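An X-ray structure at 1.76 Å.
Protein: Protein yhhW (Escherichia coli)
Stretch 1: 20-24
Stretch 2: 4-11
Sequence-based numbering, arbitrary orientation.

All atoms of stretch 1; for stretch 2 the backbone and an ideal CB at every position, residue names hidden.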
ATOM      1  N   SER A  20      11.659   7.758  -5.592  1.00 20.87           N
ATOM      2  CA  SER A  20      11.011   6.598  -4.996  1.00 23.36           C
ATOM      3  C   SER A  20      11.741   5.903  -3.840  1.00 21.94           C
ATOM      4  O   SER A  20      12.944   5.656  -3.901  1.00 22.08           O
ATOM      5  CB  SER A  20      10.738   5.585  -6.122  1.00 21.94           C
ATOM      6  OG  SER A  20       9.997   4.461  -5.677  1.00 29.94           O
ATOM      7  N   TRP A  21      11.000   5.601  -2.777  1.00 19.23           N
ATOM      8  CA  TRP A  21      11.557   4.883  -1.638  1.00 17.68           C
ATOM      9  C   TRP A  21      10.937   3.489  -1.676  1.00 17.01           C
ATOM     10  O   TRP A  21       9.716   3.347  -1.699  1.00 14.59           O
ATOM     11  CB  TRP A  21      11.227   5.592  -0.323  1.00 16.56           C
ATOM     12  CG  TRP A  21      11.897   6.922  -0.223  1.00 17.95           C
ATOM     13  CD1 TRP A  21      11.502   8.092  -0.815  1.00 22.94           C
ATOM     14  CD2 TRP A  21      13.137   7.205   0.435  1.00 25.64           C
ATOM     15  NE1 TRP A  21      12.422   9.084  -0.565  1.00 28.38           N
ATOM     16  CE2 TRP A  21      13.435   8.568   0.200  1.00 30.32           C
ATOM     17  CE3 TRP A  21      14.028   6.440   1.200  1.00 27.13           C
ATOM     18  CZ2 TRP A  21      14.587   9.181   0.705  1.00 29.86           C
ATOM     19  CZ3 TRP A  21      15.177   7.051   1.701  1.00 29.59           C
ATOM     20  CH2 TRP A  21      15.443   8.409   1.451  1.00 30.35           C
ATOM     21  N   HIS A  22      11.785   2.466  -1.700  1.00 16.59           N
ATOM     22  CA  HIS A  22      11.322   1.080  -1.767  1.00 14.46           C
ATOM     23  C   HIS A  22      11.353   0.379  -0.429  1.00 13.18           C
ATOM     24  O   HIS A  22      12.407   0.287   0.208  1.00 16.84           O
ATOM     25  CB  HIS A  22      12.201   0.284  -2.732  1.00 17.97           C
ATOM     26  CG  HIS A  22      12.308   0.891  -4.091  1.00 21.62           C
ATOM     27  ND1 HIS A  22      11.227   1.017  -4.935  1.00 29.02           N
ATOM     28  CD2 HIS A  22      13.366   1.424  -4.747  1.00 24.74           C
ATOM     29  CE1 HIS A  22      11.613   1.605  -6.053  1.00 30.35           C
ATOM     30  NE2 HIS A  22      12.906   1.861  -5.965  1.00 30.93           N
ATOM     31  N   THR A  23      10.207  -0.142  -0.005  1.00 15.65           N
ATOM     32  CA  THR A  23      10.158  -0.855   1.259  1.00 15.89           C
ATOM     33  C   THR A  23      10.787  -2.243   1.120  1.00 16.97           C
ATOM     34  O   THR A  23      11.423  -2.732   2.055  1.00 18.43           O
ATOM     35  CB  THR A  23       8.716  -1.006   1.760  1.00 16.95           C
ATOM     36  OG1 THR A  23       8.204   0.283   2.123  1.00 14.27           O
ATOM     37  CG2 THR A  23       8.663  -1.934   2.963  1.00 18.78           C
ATOM     38  N   PHE A  24      10.600  -2.866  -0.044  1.00 16.11           N
ATOM     39  CA  PHE A  24      11.133  -4.204  -0.323  1.00 18.50           C
ATOM     40  C   PHE A  24      11.971  -4.182  -1.594  1.00 20.00           C
ATOM     41  O   PHE A  24      11.875  -3.251  -2.399  1.00 19.81           O
ATOM     42  CB  PHE A  24      10.004  -5.221  -0.553  1.00 18.18           C
ATOM     43  CG  PHE A  24       9.004  -5.297   0.562  1.00 17.68           C
ATOM     44  CD1 PHE A  24       9.333  -5.892   1.770  1.00 16.43           C
ATOM     45  CD2 PHE A  24       7.734  -4.753   0.406  1.00 19.25           C
ATOM     46  CE1 PHE A  24       8.420  -5.947   2.812  1.00 16.46           C
ATOM     47  CE2 PHE A  24       6.811  -4.799   1.441  1.00 21.06           C
ATOM     48  CZ  PHE A  24       7.156  -5.398   2.649  1.00 21.81           C
ATOM     49  N   UNK A   4      10.925  -3.460  12.835  1.00 23.40           N
ATOM     50  CA  UNK A   4      10.770  -2.117  12.313  1.00 23.10           C
ATOM     51  C   UNK A   4      11.554  -1.884  11.029  1.00 21.49           C
ATOM     52  O   UNK A   4      12.766  -2.083  10.980  1.00 18.23           O
ATOM     53  CB  UNK A   4      11.203  -1.101  13.371  1.00 23.10           C
ATOM     54  N   UNK A   5      10.842  -1.474   9.984  1.00 20.01           N
ATOM     55  CA  UNK A   5      11.460  -1.156   8.706  1.00 21.01           C
ATOM     56  C   UNK A   5      11.545   0.371   8.677  1.00 19.90           C
ATOM     57  O   UNK A   5      10.590   1.040   8.290  1.00 22.46           O
ATOM     58  CB  UNK A   5      10.673  -1.720   7.521  1.00 21.01           C
ATOM     59  N   UNK A   6      12.682   0.917   9.101  1.00 19.49           N
ATOM     60  CA  UNK A   6      12.865   2.365   9.150  1.00 19.81           C
ATOM     61  C   UNK A   6      12.738   3.049   7.804  1.00 18.13           C
ATOM     62  O   UNK A   6      13.245   2.559   6.796  1.00 19.50           O
ATOM     63  CB  UNK A   6      14.237   2.688   9.745  1.00 19.81           C
ATOM     64  N   UNK A   7      12.073   4.198   7.800  1.00 18.00           N
ATOM     65  CA  UNK A   7      11.876   4.967   6.580  1.00 20.24           C
ATOM     66  C   UNK A   7      13.187   5.354   5.890  1.00 21.25           C
ATOM     67  O   UNK A   7      13.284   5.277   4.668  1.00 18.89           O
ATOM     68  CB  UNK A   7      11.074   6.230   6.898  1.00 20.24           C
ATOM     69  N   UNK A   8      14.192   5.752   6.669  1.00 22.25           N
ATOM     70  CA  UNK A   8      15.477   6.175   6.109  1.00 26.82           C
ATOM     71  C   UNK A   8      16.359   5.038   5.593  1.00 25.56           C
ATOM     72  O   UNK A   8      17.348   5.276   4.910  1.00 26.58           O
ATOM     73  CB  UNK A   8      16.252   6.956   7.172  1.00 26.82           C
ATOM     74  N   UNK A   9      16.011   3.804   5.922  1.00 24.30           N
ATOM     75  CA  UNK A   9      16.799   2.674   5.449  1.00 24.62           C
ATOM     76  C   UNK A   9      16.179   2.000   4.230  1.00 22.92           C
ATOM     77  O   UNK A   9      16.666   0.976   3.760  1.00 22.59           O
ATOM     78  CB  UNK A   9      16.967   1.651   6.574  1.00 24.62           C
ATOM     79  N   UNK A  10      15.104   2.586   3.718  1.00 21.31           N
ATOM     80  CA  UNK A  10      14.431   2.050   2.538  1.00 20.32           C
ATOM     81  C   UNK A  10      15.309   2.263   1.315  1.00 20.99           C
ATOM     82  O   UNK A  10      16.162   3.143   1.312  1.00 21.18           O
ATOM     83  CB  UNK A  10      13.063   2.706   2.341  1.00 20.32           C
ATOM     84  N   UNK A  11      15.103   1.449   0.282  1.00 22.74           N
ATOM     85  CA  UNK A  11      15.869   1.610  -0.941  1.00 20.97           C
ATOM     86  C   UNK A  11      15.448   2.954  -1.493  1.00 23.40           C
ATOM     87  O   UNK A  11      14.330   3.388  -1.252  1.00 20.33           O
ATOM     88  CB  UNK A  11      15.635   0.473  -1.938  1.00 20.97           C
TER

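Position 4 is extended, and its ideal CB finds nothing of stretch 1 within 5.5 Å, so this contact sets no preference; the deposited residue is Leu4.

Position 5 is different. Its CA-to-CB bond points toward stretch 1, yet the ideal CB still lies 5.0 Å from Thr23 CG2, leaving room for a long side chain. Farther along that direction the carbonyl of Thr23 offers an acceptor where the strand of stretch 1 has already ended. A short residue would be tolerated, but only a long donor, lysine, arginine or perhaps glutamine, could reach that oxygen. The residue is Arg5, and it makes a two-pronged contact: NE and NH2 each donate to Thr23 O at 3.0 Å, with the oxygen at the edge of the guanidinium, near its plane. On the way, its CG packs 4.0 Å from Thr23 CG2, so the methyl is used as well as the carbonyl.

Positions 6 to 9 carry the chain around a turn, and stretch 1 asks little of their side chains. At 6 and 9 many residues would do; they are Lys6 and Glu9, and the bond from Glu9 N to Lys6 O (3.2 Å) helps close the turn. Position 7 points sideways, with nothing near its ideal CB, so a small residue suffices. Ala7 contributes through its backbone: its O lies 3.7 Å from Trp21 CE3. Position 8 points away, favouring no particular type; it is Asn8, whose O sits at the edge of the indole, 4.3 Å from Trp21 CZ3.

Position 10 points toward stretch 1, its ideal CB 3.3 Å from His22 O and 4.0 Å from Trp21 CE3. Branching at CB would need care in so tight a place, while a long, flexible chain could run on beside the indole. Arg10 does so: Trp21 CB lies over one face of its guanidinium, 3.4 Å from CZ. NE donates back to Ala7 O (2.8 Å), tying the side chain to the turn, and NH1 donates to a water 3.0 Å away that also bonds Trp21 O and Thr23 OG1.

Position 11 pairs with His22 in an antiparallel bridge, CA to CA 4.7 Å. Its ideal CB would fall on the same sheet face as the His22 side chain, 3.5 Å from His22 CB, so a small residue suits, though its phi/psi of -65/151 does not demand glycine. Gly11 works through its backbone: N donates to His22 O at 2.9 Å, and O accepts from His22 N at 2.7 Å and a CA-H contact from Trp21 CA at 3.2 Å.

Stretch 2, residues 4-11: LRKANERG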
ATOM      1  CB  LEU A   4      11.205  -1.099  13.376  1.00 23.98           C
ATOM      2  CG  LEU A   4      11.217   0.392  13.019  1.00 28.42           C
ATOM      3  CD1 LEU A   4       9.804   0.922  12.885  1.00 26.53           C
ATOM      4  CD2 LEU A   4      11.962   1.150  14.111  1.00 31.90           C
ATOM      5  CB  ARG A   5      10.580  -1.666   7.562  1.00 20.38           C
ATOM      6  CG  ARG A   5      11.026  -1.252   6.172  1.00 23.88           C
ATOM      7  CD  ARG A   5      12.468  -1.631   5.919  1.00 24.53           C
ATOM      8  NE  ARG A   5      12.776  -1.690   4.492  1.00 23.30           N
ATOM      9  CZ  ARG A   5      14.012  -1.726   4.009  1.00 22.63           C
ATOM     10  NH1 ARG A   5      15.042  -1.698   4.842  1.00 22.33           N
ATOM     11  NH2 ARG A   5      14.219  -1.810   2.704  1.00 25.09           N
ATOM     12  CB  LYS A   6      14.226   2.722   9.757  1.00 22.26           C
ATOM     13  CG  LYS A   6      14.331   2.489  11.258  1.00 29.35           C
ATOM     14  CD  LYS A   6      15.652   3.033  11.790  1.00 35.99           C
ATOM     15  CE  LYS A   6      15.802   2.800  13.288  1.00 45.46           C
ATOM     16  NZ  LYS A   6      15.900   1.354  13.624  1.00 50.93           N
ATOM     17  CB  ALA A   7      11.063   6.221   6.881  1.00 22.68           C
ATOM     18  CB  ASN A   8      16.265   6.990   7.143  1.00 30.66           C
ATOM     19  CG  ASN A   8      16.625   6.178   8.373  1.00 35.14           C
ATOM     20  OD1 ASN A   8      15.749   5.659   9.064  1.00 44.76           O
ATOM     21  ND2 ASN A   8      17.918   6.063   8.653  1.00 44.05           N
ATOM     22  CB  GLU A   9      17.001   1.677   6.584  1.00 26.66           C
ATOM     23  CG  GLU A   9      17.925   2.229   7.658  1.00 31.29           C
ATOM     24  CD  GLU A   9      18.097   1.292   8.830  1.00 41.29           C
ATOM     25  OE1 GLU A   9      18.938   1.594   9.708  1.00 50.05           O
ATOM     26  OE2 GLU A   9      17.391   0.262   8.874  1.00 47.20           O
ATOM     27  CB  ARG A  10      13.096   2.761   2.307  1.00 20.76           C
ATOM     28  CG  ARG A  10      11.973   2.329   3.229  1.00 16.00           C
ATOM     29  CD  ARG A  10      10.726   3.153   2.946  1.00 19.23           C
ATOM     30  NE  ARG A  10      10.986   4.579   3.141  1.00 14.97           N
ATOM     31  CZ  ARG A  10      10.119   5.546   2.858  1.00 16.46           C
ATOM     32  NH1 ARG A  10       8.927   5.247   2.356  1.00 15.84           N
ATOM     33  NH2 ARG A  10      10.448   6.813   3.081  1.00 19.01           N
TER
HETATM   34  O   HOH W   1       8.100   2.710   0.974  1.00 16.91           O
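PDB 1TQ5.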